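PDB 3SDS: ornithine carbamoyltransferase, mitochondrial from Coccidioides immitis, which catalyses the transfer of the carbamoyl group from carbamoyl phosphate to L-ornithine, giving L-citrulline and phosphate in the biosynthesis of arginine. Local coordinates for residues Ala30-Pro34 and Thr35-Thr39. Sequence-based numbering, arbitrary orientation.
Sequences ADLTP and TEFAT
Thr35, in the first turn of helix 34-51, brings its CB to 4.0 Å from Thr33 OG1, flanking the threonine hydroxyl that caps this helix. Its own side chain also touches Ser182, in a separate loop. Glu36 meets Thr33 through both its backbone and its side chain. Its backbone N donates to Thr33 OG1 at 3.1 Å in a nearly straight bond, and its side chain reaches back to the residues just before the helix. With CG beside the backbone N (chi1 -77°) and the chain extended beyond it, the carboxylate passes the Thr33 side chain and places OE1 3.0 Å from Thr33 N. That N-H is well aimed at OE1, but it meets the anti side of the carboxylate and lies 32° out of its plane. The two reciprocal bonds make a capping box, with Thr33 as N-cap and Pro34 following it into the helix. Thr33 OG1 can serve Glu36 N because it sits between its own backbone N and carbonyl carbon (chi1 57°). The other carboxylate oxygen, Glu36 OE2, forms a salt bridge with Arg24, so the capping glutamate also ties the helix start to the chain ahead of it, within the carbamoyl phosphate-binding domain. Leu32, just ahead of the cap, lays CD2 3.8 Å from Glu36 OE1 and turns its other methyl to Phe37. There CD1 meets the edge of the ring, in its plane, 3.9 Å from Phe37 CD1, and the two buried side chains cross at about a right angle. The Phe37 side chain also touches Ile29, while its backbone N donates to Thr33 O. Ala38 N continues the helical pattern by bonding to Pro34 O at 3.1 Å. At Thr39 both the backbone N and OG1 donate to Thr35 O, the hydroxyl approaching from above the carbonyl plane.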
ATOM      1  N   ALA A  30       4.508 -12.255 -28.628  1.00 41.11           N
ATOM      2  CA  ALA A  30       5.201 -12.024 -29.891  1.00 41.84           C
ATOM      3  C   ALA A  30       6.709 -11.715 -29.723  1.00 42.23           C
ATOM      4  O   ALA A  30       7.481 -11.879 -30.675  1.00 42.89           O
ATOM      5  CB  ALA A  30       4.511 -10.932 -30.671  1.00 42.20           C
ATOM      6  N   ASP A  31       7.123 -11.281 -28.526  1.00 41.52           N
ATOM      7  CA  ASP A  31       8.537 -10.964 -28.259  1.00 41.59           C
ATOM      8  C   ASP A  31       9.357 -12.186 -27.822  1.00 41.15           C
ATOM      9  O   ASP A  31      10.551 -12.056 -27.564  1.00 41.22           O
ATOM     10  CB  ASP A  31       8.683  -9.908 -27.153  1.00 41.45           C
ATOM     11  CG  ASP A  31       7.850  -8.648 -27.382  1.00 43.67           C
ATOM     12  OD1 ASP A  31       7.320  -8.156 -26.358  1.00 44.61           O
ATOM     13  OD2 ASP A  31       7.735  -8.134 -28.533  1.00 45.38           O
ATOM     14  N   LEU A  32       8.730 -13.357 -27.706  1.00 40.42           N
ATOM     15  CA  LEU A  32       9.429 -14.523 -27.151  1.00 40.01           C
ATOM     16  C   LEU A  32       9.629 -15.582 -28.200  1.00 40.64           C
ATOM     17  O   LEU A  32       8.723 -15.845 -28.987  1.00 41.18           O
ATOM     18  CB  LEU A  32       8.658 -15.143 -25.980  1.00 38.95           C
ATOM     19  CG  LEU A  32       8.404 -14.276 -24.750  1.00 38.15           C
ATOM     20  CD1 LEU A  32       7.525 -14.962 -23.661  1.00 36.24           C
ATOM     21  CD2 LEU A  32       9.731 -13.908 -24.190  1.00 38.83           C
ATOM     22  N   THR A  33      10.806 -16.205 -28.209  1.00 40.78           N
ATOM     23  CA  THR A  33      11.024 -17.362 -29.078  1.00 41.29           C
ATOM     24  C   THR A  33      10.229 -18.513 -28.495  1.00 40.76           C
ATOM     25  O   THR A  33       9.835 -18.453 -27.331  1.00 39.62           O
ATOM     26  CB  THR A  33      12.512 -17.790 -29.134  1.00 42.35           C
ATOM     27  OG1 THR A  33      12.974 -18.079 -27.807  1.00 41.67           O
ATOM     28  CG2 THR A  33      13.398 -16.700 -29.781  1.00 41.99           C
ATOM     29  N   PRO A  34       9.999 -19.578 -29.287  1.00 41.74           N
ATOM     30  CA  PRO A  34       9.365 -20.765 -28.693  1.00 41.16           C
ATOM     31  C   PRO A  34      10.171 -21.348 -27.514  1.00 41.40           C
ATOM     32  O   PRO A  34       9.555 -21.726 -26.516  1.00 41.40           O
ATOM     33  CB  PRO A  34       9.286 -21.750 -29.855  1.00 41.88           C
ATOM     34  CG  PRO A  34       9.386 -20.914 -31.077  1.00 42.69           C
ATOM     35  CD  PRO A  34      10.257 -19.754 -30.730  1.00 42.63           C
ATOM     36  N   THR A  35      11.508 -21.390 -27.594  1.00 41.71           N
ATOM     37  CA  THR A  35      12.323 -21.854 -26.459  1.00 42.10           C
ATOM     38  C   THR A  35      12.139 -21.010 -25.183  1.00 41.21           C
ATOM     39  O   THR A  35      11.904 -21.543 -24.102  1.00 41.01           O
ATOM     40  CB  THR A  35      13.815 -21.896 -26.820  1.00 43.49           C
ATOM     41  OG1 THR A  35      14.011 -22.796 -27.923  1.00 46.62           O
ATOM     42  CG2 THR A  35      14.672 -22.362 -25.623  1.00 42.56           C
ATOM     43  N   GLU A  36      12.257 -19.692 -25.317  1.00 41.14           N
ATOM     44  CA  GLU A  36      12.085 -18.770 -24.208  1.00 40.20           C
ATOM     45  C   GLU A  36      10.723 -18.936 -23.528  1.00 39.27           C
ATOM     46  O   GLU A  36      10.620 -18.753 -22.308  1.00 39.08           O
ATOM     47  CB  GLU A  36      12.251 -17.314 -24.678  1.00 40.42           C
ATOM     48  CG  GLU A  36      13.687 -16.830 -24.906  1.00 41.34           C
ATOM     49  CD  GLU A  36      13.739 -15.467 -25.621  1.00 43.41           C
ATOM     50  OE1 GLU A  36      12.701 -15.075 -26.229  1.00 42.72           O
ATOM     51  OE2 GLU A  36      14.817 -14.799 -25.593  1.00 43.73           O
ATOM     52  N   PHE A  37       9.686 -19.270 -24.300  1.00 38.69           N
ATOM     53  CA  PHE A  37       8.340 -19.391 -23.740  1.00 37.67           C
ATOM     54  C   PHE A  37       8.168 -20.692 -22.964  1.00 37.84           C
ATOM     55  O   PHE A  37       7.566 -20.710 -21.881  1.00 37.27           O
ATOM     56  CB  PHE A  37       7.258 -19.263 -24.826  1.00 37.83           C
ATOM     57  CG  PHE A  37       5.848 -19.291 -24.285  1.00 37.22           C
ATOM     58  CD1 PHE A  37       5.255 -18.137 -23.780  1.00 36.19           C
ATOM     59  CD2 PHE A  37       5.122 -20.476 -24.256  1.00 37.22           C
ATOM     60  CE1 PHE A  37       3.954 -18.175 -23.262  1.00 35.33           C
ATOM     61  CE2 PHE A  37       3.824 -20.511 -23.748  1.00 36.18           C
ATOM     62  CZ  PHE A  37       3.241 -19.367 -23.255  1.00 34.95           C
ATOM     63  N   ALA A  38       8.686 -21.784 -23.512  1.00 38.57           N
ATOM     64  CA  ALA A  38       8.609 -23.050 -22.804  1.00 39.10           C
ATOM     65  C   ALA A  38       9.382 -22.990 -21.474  1.00 39.53           C
ATOM     66  O   ALA A  38       8.937 -23.574 -20.466  1.00 40.07           O
ATOM     67  CB  ALA A  38       9.081 -24.173 -23.662  1.00 39.86           C
ATOM     68  N   THR A  39      10.505 -22.261 -21.468  1.00 39.53           N
ATOM     69  CA  THR A  39      11.363 -22.112 -20.283  1.00 39.70           C
ATOM     70  C   THR A  39      10.673 -21.344 -19.135  1.00 38.84           C
ATOM     71  O   THR A  39      10.787 -21.728 -17.953  1.00 38.48           O
ATOM     72  CB  THR A  39      12.724 -21.470 -20.663  1.00 40.18           C
ATOM     73  OG1 THR A  39      13.431 -22.352 -21.539  1.00 41.89           O
ATOM     74  CG2 THR A  39      13.590 -21.205 -19.440  1.00 39.54           C
TER